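Local coordinates for protein probable enoyl-CoA hydratase/isomerase (Mycobacterium abscessus, PDB 3SWX) that belongs to the crotonase-like family and probably hydrates or isomerises the carbon-carbon double bond of enoyl-CoA thioesters, at residues Ser102-Val107 / Ala214-Ala219; Ala124-Ala129 / Ile198-Thr203. All blocks are in the same frame, centred on the assembly; numbering follows the deposited sequence.

How the contacts relate
Along the chain the segments come in the order 102-107, 124-129, 198-203, 214-219, so contact 2, which closes a loop of 68 residues, lies wholly within the 106-residue loop closed by contact 1. The two first segments lead into or lie on neighbouring parallel strands, 105-109 and 126-130, of the six-stranded sheet. They are joined directly: L105 O to D125 N and V107 N to I126 O are both 2.8 Å, probable hydrogen bonds. The two second segments lie on consecutive helices, 193-205 and 209-225. Contact 2 seats the earlier helix on the sheet, whereas contact 1 brings the later one against the entry to strand 105-109. Both contacts also touch the second subunit.

Contact 1 (Ser102-Val107 / Ala214-Ala219); sequences SKPLLV and ATLRNA
K103 NZ is gripped by two backbone carbonyls, Y48 O and L54 O; the lysine side chain leaves the backbone on the side away from L216 and packs on Q213 of the same helix, 209-225, and it is the backbone of K103 that meets L216. The contact rests on one methyl group. L216 CD1 sits squarely over the face of the K103-P104 peptide, 3.6 Å from K103 C and 3.6 Å from P104 N. With CG beside the backbone N (chi1 -74°) and CD1 anti to CA (chi2 174°), the leucine is stretched out from the helix, and this branch is its leading end. The pyrrolidine ring flanks the same methyl, P104 CD lying 3.9 Å and P104 CG 4.0 Å from L216 CD1, while S102 O adds a grazing approach of 3.7 Å to that carbon.

The loop residues have partners of their own. S102 OG bonds to E49 OE2 and P104 O to the hydroxyl of Y48. Beyond the contact, the P104 ring also packs on V212 and I204, while L216 packs on W160 of the second subunit, so the leucine belongs to the subunit interface as well. Here the helical region that follows the core sheet in the chain packs against the loop entering a central parallel strand and against a second subunit, consistent with the trimeric crotonase fold.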
loop_
_atom_site.group_PDB
_atom_site.type_symbol
_atom_site.label_atom_id
_atom_site.label_comp_id
_atom_site.label_asym_id
_atom_site.label_seq_id
_atom_site.Cartn_x
_atom_site.Cartn_y
_atom_site.Cartn_z
ATOM N N SER B 102 -19.062 0.161 -11.526
ATOM C CA SER B 102 -19.828 -0.011 -10.284
ATOM C C SER B 102 -19.860 -1.447 -9.848
ATOM O O SER B 102 -20.296 -1.747 -8.741
ATOM C CB SER B 102 -21.291 0.424 -10.489
ATOM O OG SER B 102 -21.363 1.812 -10.731
ATOM N N LYS B 103 -19.429 -2.333 -10.739
ATOM C CA LYS B 103 -19.478 -3.767 -10.491
ATOM C C LYS B 103 -18.128 -4.384 -10.826
ATOM O O LYS B 103 -17.306 -3.759 -11.525
ATOM C CB LYS B 103 -20.588 -4.419 -11.313
ATOM C CG LYS B 103 -21.952 -3.861 -11.023
ATOM C CD LYS B 103 -23.008 -4.572 -11.812
ATOM C CE LYS B 103 -22.973 -4.223 -13.283
ATOM N NZ LYS B 103 -24.153 -4.818 -13.972
ATOM N N PRO B 104 -17.894 -5.611 -10.332
ATOM C CA PRO B 104 -16.549 -6.185 -10.371
ATOM C C PRO B 104 -16.031 -6.508 -11.764
ATOM O O PRO B 104 -16.801 -6.894 -12.641
ATOM C CB PRO B 104 -16.684 -7.445 -9.516
ATOM C CG PRO B 104 -17.831 -7.166 -8.612
ATOM C CD PRO B 104 -18.788 -6.407 -9.473
ATOM N N LEU B 105 -14.736 -6.286 -11.961
ATOM C CA LEU B 105 -14.011 -6.708 -13.150
ATOM C C LEU B 105 -12.816 -7.580 -12.739
ATOM O O LEU B 105 -12.017 -7.212 -11.883
ATOM C CB LEU B 105 -13.535 -5.511 -13.955
ATOM C CG LEU B 105 -12.770 -5.820 -15.252
ATOM C CD1 LEU B 105 -13.604 -6.540 -16.340
ATOM C CD2 LEU B 105 -12.123 -4.533 -15.844
ATOM N N LEU B 106 -12.713 -8.757 -13.336
ATOM C CA LEU B 106 -11.571 -9.608 -13.105
ATOM C C LEU B 106 -10.793 -9.679 -14.406
ATOM O O LEU B 106 -11.381 -9.683 -15.487
ATOM C CB LEU B 106 -12.014 -11.013 -12.664
ATOM C CG LEU B 106 -12.850 -11.099 -11.379
ATOM C CD1 LEU B 106 -14.349 -10.854 -11.670
ATOM C CD2 LEU B 106 -12.647 -12.437 -10.699
ATOM N N VAL B 107 -9.471 -9.723 -14.310
ATOM C CA VAL B 107 -8.636 -9.854 -15.505
ATOM C C VAL B 107 -7.752 -11.091 -15.408
ATOM O O VAL B 107 -7.069 -11.297 -14.410
ATOM C CB VAL B 107 -7.796 -8.579 -15.767
ATOM C CG1 VAL B 107 -6.690 -8.849 -16.781
ATOM C CG2 VAL B 107 -8.707 -7.440 -16.260
ATOM N N ALA B 214 -21.744 -1.820 -2.866
ATOM C CA ALA B 214 -21.400 -0.941 -1.738
ATOM C C ALA B 214 -19.917 -1.068 -1.346
ATOM O O ALA B 214 -19.275 -0.094 -1.018
ATOM C CB ALA B 214 -22.330 -1.217 -0.521
ATOM N N THR B 215 -19.397 -2.288 -1.349
ATOM C CA THR B 215 -17.978 -2.539 -1.082
ATOM C C THR B 215 -17.053 -1.762 -2.057
ATOM O O THR B 215 -16.104 -1.072 -1.640
ATOM C CB THR B 215 -17.677 -4.064 -1.140
ATOM O OG1 THR B 215 -18.513 -4.762 -0.194
ATOM C CG2 THR B 215 -16.232 -4.335 -0.799
ATOM N N LEU B 216 -17.355 -1.850 -3.347
ATOM C CA LEU B 216 -16.604 -1.155 -4.372
ATOM C C LEU B 216 -16.769 0.351 -4.220
ATOM O O LEU B 216 -15.794 1.063 -4.277
ATOM C CB LEU B 216 -17.044 -1.606 -5.781
ATOM C CG LEU B 216 -16.567 -2.991 -6.225
ATOM C CD1 LEU B 216 -17.185 -3.386 -7.548
ATOM C CD2 LEU B 216 -15.050 -3.006 -6.338
ATOM N N ARG B 217 -18.002 0.808 -3.988
ATOM C CA ARG B 217 -18.313 2.235 -3.897
ATOM C C ARG B 217 -17.599 2.909 -2.722
ATOM O O ARG B 217 -16.951 3.946 -2.888
ATOM C CB ARG B 217 -19.841 2.459 -3.821
ATOM C CG ARG B 217 -20.278 3.944 -3.872
ATOM C CD ARG B 217 -21.799 4.120 -4.036
ATOM N NE ARG B 217 -22.552 3.515 -2.938
ATOM C CZ ARG B 217 -23.272 2.391 -3.004
ATOM N NH1 ARG B 217 -23.383 1.687 -4.129
ATOM N NH2 ARG B 217 -23.883 1.961 -1.908
ATOM N N ASN B 218 -17.691 2.326 -1.539
ATOM C CA ASN B 218 -17.069 2.943 -0.392
ATOM C C ASN B 218 -15.541 2.909 -0.493
ATOM O O ASN B 218 -14.883 3.881 -0.133
ATOM C CB ASN B 218 -17.544 2.290 0.891
ATOM C CG ASN B 218 -17.176 3.090 2.104
ATOM O OD1 ASN B 218 -16.132 2.853 2.732
ATOM N ND2 ASN B 218 -18.023 4.074 2.437
ATOM N N ALA B 219 -14.994 1.782 -0.973
ATOM C CA ALA B 219 -13.563 1.651 -1.196
ATOM C C ALA B 219 -13.051 2.735 -2.158
ATOM O O ALA B 219 -12.014 3.356 -1.893
ATOM C CB ALA B 219 -13.215 0.239 -1.739
#

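Contact 2 (Ala124-Ala129 / Ile198-Thr203); sequences ADIVIA and IAIAQT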
loop_
_atom_site.group_PDB
_atom_site.type_symbol
_atom_site.label_atom_id
_atom_site.label_comp_id
_atom_site.label_asym_id
_atom_site.label_seq_id
_atom_site.Cartn_x
_atom_site.Cartn_y
_atom_site.Cartn_z
ATOM N N ALA B 124 -8.647 -3.304 -12.838
ATOM C CA ALA B 124 -9.594 -4.310 -12.415
ATOM C C ALA B 124 -9.537 -4.530 -10.917
ATOM O O ALA B 124 -8.747 -3.903 -10.203
ATOM C CB ALA B 124 -9.321 -5.644 -13.142
ATOM N N ASP B 125 -10.394 -5.430 -10.450
ATOM C CA ASP B 125 -10.498 -5.714 -9.026
ATOM C C ASP B 125 -9.743 -6.959 -8.618
ATOM O O ASP B 125 -9.289 -7.048 -7.490
ATOM C CB ASP B 125 -11.970 -5.805 -8.620
ATOM C CG ASP B 125 -12.723 -4.579 -9.010
ATOM O OD1 ASP B 125 -12.308 -3.481 -8.556
ATOM O OD2 ASP B 125 -13.668 -4.699 -9.820
ATOM N N ILE B 126 -9.596 -7.910 -9.532
ATOM C CA ILE B 126 -8.907 -9.178 -9.228
ATOM C C ILE B 126 -8.186 -9.635 -10.477
ATOM O O ILE B 126 -8.757 -9.607 -11.587
ATOM C CB ILE B 126 -9.883 -10.321 -8.740
ATOM C CG1 ILE B 126 -10.653 -9.932 -7.465
ATOM C CG2 ILE B 126 -9.100 -11.635 -8.440
ATOM C CD1 ILE B 126 -11.915 -10.726 -7.280
ATOM N N VAL B 127 -6.928 -10.044 -10.312
ATOM C CA VAL B 127 -6.090 -10.409 -11.449
ATOM C C VAL B 127 -5.581 -11.820 -11.226
ATOM O O VAL B 127 -5.008 -12.130 -10.166
ATOM C CB VAL B 127 -4.899 -9.429 -11.658
ATOM C CG1 VAL B 127 -3.985 -9.882 -12.823
ATOM C CG2 VAL B 127 -5.394 -7.997 -11.902
ATOM N N ILE B 128 -5.802 -12.669 -12.225
ATOM C CA ILE B 128 -5.329 -14.037 -12.204
ATOM C C ILE B 128 -4.366 -14.213 -13.362
ATOM O O ILE B 128 -4.701 -13.855 -14.504
ATOM C CB ILE B 128 -6.478 -15.038 -12.395
ATOM C CG1 ILE B 128 -7.597 -14.782 -11.382
ATOM C CG2 ILE B 128 -5.933 -16.480 -12.334
ATOM C CD1 ILE B 128 -7.190 -14.978 -9.913
ATOM N N ALA B 129 -3.198 -14.793 -13.066
ATOM C CA ALA B 129 -2.197 -15.111 -14.079
ATOM C C ALA B 129 -1.966 -16.621 -14.219
ATOM O O ALA B 129 -1.991 -17.354 -13.219
ATOM C CB ALA B 129 -0.878 -14.401 -13.732
ATOM N N ILE B 198 -13.255 -17.088 -13.877
ATOM C CA ILE B 198 -14.722 -17.286 -13.946
ATOM C C ILE B 198 -15.221 -17.963 -12.664
ATOM O O ILE B 198 -16.271 -17.603 -12.140
ATOM C CB ILE B 198 -15.140 -18.106 -15.185
ATOM C CG1 ILE B 198 -14.891 -17.326 -16.475
ATOM C CG2 ILE B 198 -16.639 -18.550 -15.130
ATOM C CD1 ILE B 198 -14.823 -18.227 -17.724
ATOM N N ALA B 199 -14.481 -18.936 -12.131
ATOM C CA ALA B 199 -14.935 -19.566 -10.887
ATOM C C ALA B 199 -15.063 -18.486 -9.789
ATOM O O ALA B 199 -16.059 -18.455 -9.041
ATOM C CB ALA B 199 -14.001 -20.724 -10.451
ATOM N N ILE B 200 -14.078 -17.587 -9.709
ATOM C CA ILE B 200 -14.103 -16.535 -8.693
ATOM C C ILE B 200 -15.241 -15.548 -8.944
ATOM O O ILE B 200 -15.892 -15.086 -8.008
ATOM C CB ILE B 200 -12.748 -15.775 -8.584
ATOM C CG1 ILE B 200 -11.627 -16.727 -8.142
ATOM C CG2 ILE B 200 -12.882 -14.633 -7.558
ATOM C CD1 ILE B 200 -10.207 -16.237 -8.468
ATOM N N ALA B 201 -15.434 -15.206 -10.210
ATOM C CA ALA B 201 -16.553 -14.377 -10.649
ATOM C C ALA B 201 -17.895 -14.992 -10.231
ATOM O O ALA B 201 -18.778 -14.289 -9.771
ATOM C CB ALA B 201 -16.494 -14.213 -12.186
ATOM N N GLN B 202 -18.031 -16.312 -10.373
ATOM C CA GLN B 202 -19.256 -16.993 -9.955
ATOM C C GLN B 202 -19.446 -16.917 -8.431
ATOM O O GLN B 202 -20.575 -16.794 -7.947
ATOM C CB GLN B 202 -19.264 -18.451 -10.428
ATOM C CG GLN B 202 -19.340 -18.637 -11.939
ATOM C CD GLN B 202 -20.644 -18.133 -12.571
ATOM O OE1 GLN B 202 -21.604 -17.790 -11.868
ATOM N NE2 GLN B 202 -20.666 -18.067 -13.915
ATOM N N THR B 203 -18.353 -16.987 -7.675
ATOM C CA THR B 203 -18.461 -16.851 -6.216
ATOM C C THR B 203 -18.980 -15.480 -5.868
ATOM O O THR B 203 -19.871 -15.346 -5.021
ATOM C CB THR B 203 -17.128 -17.099 -5.513
ATOM O OG1 THR B 203 -16.710 -18.433 -5.817
ATOM C CG2 THR B 203 -17.280 -16.957 -4.001
#
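I126, I128 and I200 meet as branched aliphatic chains, with no ring, amide or carboxylate between them, so faces and edges give way to methyl-to-methyl packing. I200 points from helix 193-205 toward the strand and divides its two branches between two residues there. Its longer branch meets I128 tip to tip, I200 CD1 lying 3.6 Å from I128 CD1. The shorter branch goes to I126: I200 CG2 is 4.0 Å from I126 CD1, and the two side chains pass each other at a slant.

The torsions explain this division. In I200, CG1 stands beside the backbone N and CG2 anti to it (chi1 -63°), which spreads the branches along the strand. I126 has an extended outer arm (chi2 158°) that carries CD1 out to the helix, whereas I128 is bent at the same bond (chi2 -63°), which sets its CD1 against the tip of I200. I128 CG1 also comes near, 4.2 Å from I200 CD1.

I126 and I128, two residues apart on strand 126-130, project from the same face of the sheet, on which helix 193-205 lies in the layered helix-on-sheet packing of the crotonase fold. The backbones stay well apart, I126 CA to I200 CA being 9.0 Å, and the isoleucine side chains bridge the distance. From the adjoining parallel strand, L106 touches both I126 and I200. Further over the sheet, A201 packs on A56 and V58 of strand 56-61 and on V19 of strand 19-24. On the subunit boundary, R165 of the second subunit packs on I126, and T169 of that same subunit packs on I200.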